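Side-chain contacts in SnoaL-like domain protein (Mycobacterium hassiacum, PDB 6P44), which probably catalyses the allylic isomerisation of 3-oxo-Delta5-steroids to their conjugated Delta4 isomers, as a ketosteroid isomerase of the NTF2-like superfamily: residues 15-19 against 20-24; 35-38 against 39-42. The protein carries 1 engineered substitution. All coordinates share one frame; numbering follows the deposited sequence. Where two conformers were deposited one is given.

Overall arrangement
Interaction 1 (15-19 with 20-24) ends helix 4-20 and turns the chain into helix 23-29; interaction 2 (35-38 with 39-42) follows later in the sequence, where strand 34-37 gives way to a beta turn. Their centres lie 19 Å apart on opposite sides of the chain's centre, and their nearest atoms stay about 9 Å from each other, so they do not touch. The bound 3,4-dinitrophenol relates them: the side chain of Val18 in interaction 1 is about 4 Å from it, and Asn38 of interaction 2 also borders it. The phenol is hydrogen-bonded to Tyr14, the residue just before 15-19. Each contact thus includes one residue of the pocket.

Interaction 1: 15-19 against 20-24; sequences LEFVA and KGQPD
Glu16 sends CG anti to its backbone N (chi1 172°), whereas Lys20, one helical turn on, holds CG beside its own N (chi1 -68°); both chains then run extended and converge at their charged ends. They meet at the close of helix 4-20, where a Schellman motif stops the helix and leads into helix 23-29. In the lysine conformer described here, one of two modelled, NZ lies 2.9 Å from Glu16 OE2 in a salt bridge, reaching the carboxylate on its anti side and somewhat out of its plane. The pair is also tied through the backbone, Lys20 N donating to Glu16 O at 3.0 Å.

Gly21 has positive phi, a conformation that glycine takes with little strain. It lets Gln22 N reach back to Phe17 O (3.0 Å) while Gly21 N bonds to Val18 O (3.1 Å), approaching from above the carbonyl plane. Gln22 stands at the N-cap position of the next helix, and Pro23, which has no N-H to satisfy, suits its first turn. The large ring of Phe17 bridges the turn, packing on Glu25, Ile26 and Leu29 of helix 23-29, while Val18 points away from the turn to line the dinitrophenol pocket and touch Leu83. The Gln22 side chain crosses the phenylalanine at a slant: its amide plane is turned 52° from the ring, and OE1 comes 3.3 Å from Phe17 CD1.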
# COMPACT_ATOMS: atom_id res chain seq x y z
N LEU B 15 12.67 -7.48 -7.07
CA LEU B 15 12.91 -6.47 -8.09
C LEU B 15 14.09 -6.85 -8.98
O LEU B 15 14.09 -6.52 -10.17
CB LEU B 15 13.06 -5.08 -7.45
CG LEU B 15 11.77 -4.57 -6.78
CD1 LEU B 15 11.95 -3.22 -6.06
CD2 LEU B 15 10.60 -4.47 -7.78
N GLU B 16 15.10 -7.51 -8.42
CA GLU B 16 16.19 -8.04 -9.24
C GLU B 16 15.67 -9.03 -10.28
O GLU B 16 16.00 -8.93 -11.46
CB GLU B 16 17.21 -8.73 -8.34
CG GLU B 16 18.29 -9.47 -9.09
CD GLU B 16 19.13 -10.32 -8.19
OE1 GLU B 16 19.07 -10.10 -6.96
OE2 GLU B 16 19.83 -11.21 -8.72
N PHE B 17 14.85 -9.99 -9.84
CA PHE B 17 14.36 -11.02 -10.75
C PHE B 17 13.39 -10.44 -11.77
O PHE B 17 13.32 -10.92 -12.90
CB PHE B 17 13.69 -12.14 -9.95
CG PHE B 17 14.59 -12.79 -8.94
CD1 PHE B 17 15.94 -12.95 -9.18
CD2 PHE B 17 14.06 -13.25 -7.74
CE1 PHE B 17 16.76 -13.56 -8.22
CE2 PHE B 17 14.86 -13.86 -6.80
CZ PHE B 17 16.21 -14.02 -7.05
N VAL B 18 12.61 -9.42 -11.39
CA VAL B 18 11.80 -8.70 -12.37
C VAL B 18 12.70 -8.05 -13.43
O VAL B 18 12.46 -8.19 -14.64
CB VAL B 18 10.91 -7.66 -11.68
CG1 VAL B 18 10.29 -6.68 -12.69
CG2 VAL B 18 9.80 -8.33 -10.87
N ALA B 19 13.73 -7.33 -12.99
CA ALA B 19 14.61 -6.64 -13.94
C ALA B 19 15.31 -7.62 -14.88
O ALA B 19 15.62 -7.26 -16.02
CB ALA B 19 15.66 -5.83 -13.18
N LYS B 20 15.57 -8.83 -14.43
CA LYS B 20 16.27 -9.82 -15.24
C LYS B 20 15.34 -10.69 -16.06
O LYS B 20 15.82 -11.48 -16.88
CB LYS B 20 17.12 -10.70 -14.34
CG LYS B 20 18.27 -9.97 -13.71
CD LYS B 20 19.05 -10.86 -12.79
CE LYS B 20 20.23 -10.11 -12.22
NZ LYS B 20 21.06 -10.99 -11.35
N GLY B 21 14.03 -10.58 -15.86
CA GLY B 21 13.09 -11.41 -16.59
C GLY B 21 13.18 -12.86 -16.18
O GLY B 21 13.30 -13.73 -17.03
N GLN B 22 13.12 -13.13 -14.87
CA GLN B 22 13.33 -14.47 -14.32
C GLN B 22 12.10 -14.92 -13.54
O GLN B 22 12.09 -14.90 -12.30
CB GLN B 22 14.58 -14.50 -13.44
CG GLN B 22 15.88 -14.33 -14.20
CD GLN B 22 17.10 -14.32 -13.28
OE1 GLN B 22 17.08 -13.74 -12.20
NE2 GLN B 22 18.15 -14.98 -13.71
N PRO B 23 11.05 -15.37 -14.24
CA PRO B 23 9.82 -15.77 -13.53
C PRO B 23 10.00 -16.95 -12.60
O PRO B 23 9.28 -17.03 -11.60
CB PRO B 23 8.84 -16.09 -14.66
CG PRO B 23 9.67 -16.26 -15.87
CD PRO B 23 10.88 -15.41 -15.69
N ASP B 24 10.90 -17.90 -12.90
CA ASP B 24 11.10 -19.01 -11.99
C ASP B 24 11.63 -18.51 -10.65
O ASP B 24 11.16 -18.93 -9.59
CB ASP B 24 12.09 -20.04 -12.57
CG ASP B 24 11.51 -20.86 -13.71
OD1 ASP B 24 10.26 -20.98 -13.81
OD2 ASP B 24 12.31 -21.42 -14.48

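Interaction 2: 35-38 against 39-42; sequences TVEN and PVGS. Engineered in segment 35-38: Asn38 (natural residue Asp). With DNX (3,4-dinitrophenol), chain H.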
# COMPACT_ATOMS: atom_id res chain seq x y z
N THR B 35 -0.97 -15.22 -2.66
CA THR B 35 -1.87 -14.53 -3.56
C THR B 35 -1.16 -13.36 -4.23
O THR B 35 -0.33 -12.68 -3.63
CB THR B 35 -3.11 -14.01 -2.82
OG1 THR B 35 -2.71 -13.13 -1.75
CG2 THR B 35 -3.90 -15.17 -2.24
N VAL B 36 -1.53 -13.10 -5.49
CA VAL B 36 -1.06 -11.93 -6.23
C VAL B 36 -2.28 -11.24 -6.81
O VAL B 36 -3.08 -11.87 -7.52
CB VAL B 36 -0.07 -12.30 -7.36
CG1 VAL B 36 0.18 -11.09 -8.27
CG2 VAL B 36 1.23 -12.81 -6.77
N GLU B 37 -2.41 -9.95 -6.53
CA GLU B 37 -3.48 -9.13 -7.08
C GLU B 37 -2.80 -7.97 -7.80
O GLU B 37 -2.34 -7.01 -7.16
CB GLU B 37 -4.43 -8.67 -5.97
CG GLU B 37 -5.70 -8.08 -6.47
CD GLU B 37 -6.66 -7.67 -5.34
OE1 GLU B 37 -6.57 -8.23 -4.24
OE2 GLU B 37 -7.52 -6.80 -5.57
N ASN B 38 -2.70 -8.07 -9.13
CA ASN B 38 -1.96 -7.11 -9.94
C ASN B 38 -2.73 -6.87 -11.24
O ASN B 38 -2.68 -7.71 -12.14
CB ASN B 38 -0.56 -7.62 -10.26
CG ASN B 38 0.21 -6.63 -11.08
OD1 ASN B 38 -0.17 -5.47 -11.17
ND2 ASN B 38 1.30 -7.07 -11.70
N PRO B 39 -3.41 -5.73 -11.39
CA PRO B 39 -3.55 -4.66 -10.39
C PRO B 39 -4.61 -5.00 -9.35
O PRO B 39 -5.48 -5.86 -9.58
CB PRO B 39 -4.03 -3.48 -11.22
CG PRO B 39 -4.85 -4.12 -12.28
CD PRO B 39 -4.11 -5.39 -12.64
N VAL B 40 -4.59 -4.28 -8.23
CA VAL B 40 -5.71 -4.35 -7.31
C VAL B 40 -6.99 -4.05 -8.06
O VAL B 40 -7.03 -3.16 -8.92
CB VAL B 40 -5.46 -3.41 -6.12
CG1 VAL B 40 -6.72 -3.25 -5.27
CG2 VAL B 40 -4.28 -3.96 -5.29
N GLY B 41 -8.03 -4.83 -7.77
CA GLY B 41 -9.30 -4.78 -8.46
C GLY B 41 -9.50 -5.89 -9.47
O GLY B 41 -10.64 -6.11 -9.91
N SER B 42 -8.44 -6.58 -9.86
CA SER B 42 -8.54 -7.70 -10.79
C SER B 42 -8.55 -9.03 -10.03
O SER B 42 -8.21 -9.10 -8.85
CB SER B 42 -7.39 -7.68 -11.81
OG SER B 42 -6.12 -7.88 -11.20
C1 DNX H . 4.83 -5.90 -10.34
C2 DNX H . 5.33 -6.63 -11.40
C3 DNX H . 4.90 -6.33 -12.68
N3 DNX H . 5.44 -7.15 -13.76
C4 DNX H . 4.00 -5.30 -12.90
N4 DNX H . 3.51 -4.96 -14.24
C5 DNX H . 3.52 -4.56 -11.83
C6 DNX H . 3.93 -4.87 -10.55
O1 DNX H . 5.25 -6.21 -9.08
O31 DNX H . 4.86 -8.18 -14.04
O32 DNX H . 6.46 -6.78 -14.32
O41 DNX H . 2.35 -4.62 -14.36
O42 DNX H . 4.30 -5.02 -15.17
O HOH W 1 -9.73 -8.15 -6.60
O HOH W 2 -4.61 -9.96 -10.18
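A type II beta turn from Pro39 to Ser42 follows strand 34-37, and Glu37, the last residue of that strand, grips it by a side-chain hydrogen bond. With CG anti to the backbone N (chi1 -167°) and the chain extended, the carboxylate passes alongside Val40 until the anti lone pair of OE2 receives Gly41 N at 3.0 Å. The bond is nearly straight, 174° at the hydrogen. A water donates to Glu37 OE2 (2.8 Å) and to Ser42 O (2.9 Å), fastening the carboxylate to the end of the turn as well. Gly41 occupies the third turn position, where a side chain would press against the preceding carbonyl.

Pro39 O takes two donors from Ser42: N at 3.1 Å and, in the carbonyl plane, OG at 2.7 Å. The same hydroxyl accepts from a second water (2.8 Å), which in turn accepts from Asn38 N, so a small side chain ties the turn back to the strand end.

In the cone-shaped NTF2-like fold the curved sheet encloses the ligand pocket, and this strand end delivers Asn38 into it. Asn38 is engineered; the natural aspartate probably corresponds to the general base of ketosteroid isomerases. A cis peptide bond joins it to Pro39 and kinks the chain before the turn, while Val40 packs on Tyr114 and on Glu76 of the second subunit. Asn38 CB points away from the turn, and CG, anti to N (chi1 180°), carries the amide to the ligand: OD1 accepts from Trp115 NE1, and ND2 sits over the face of the dinitrophenol ring, 3.4 Å from its C5.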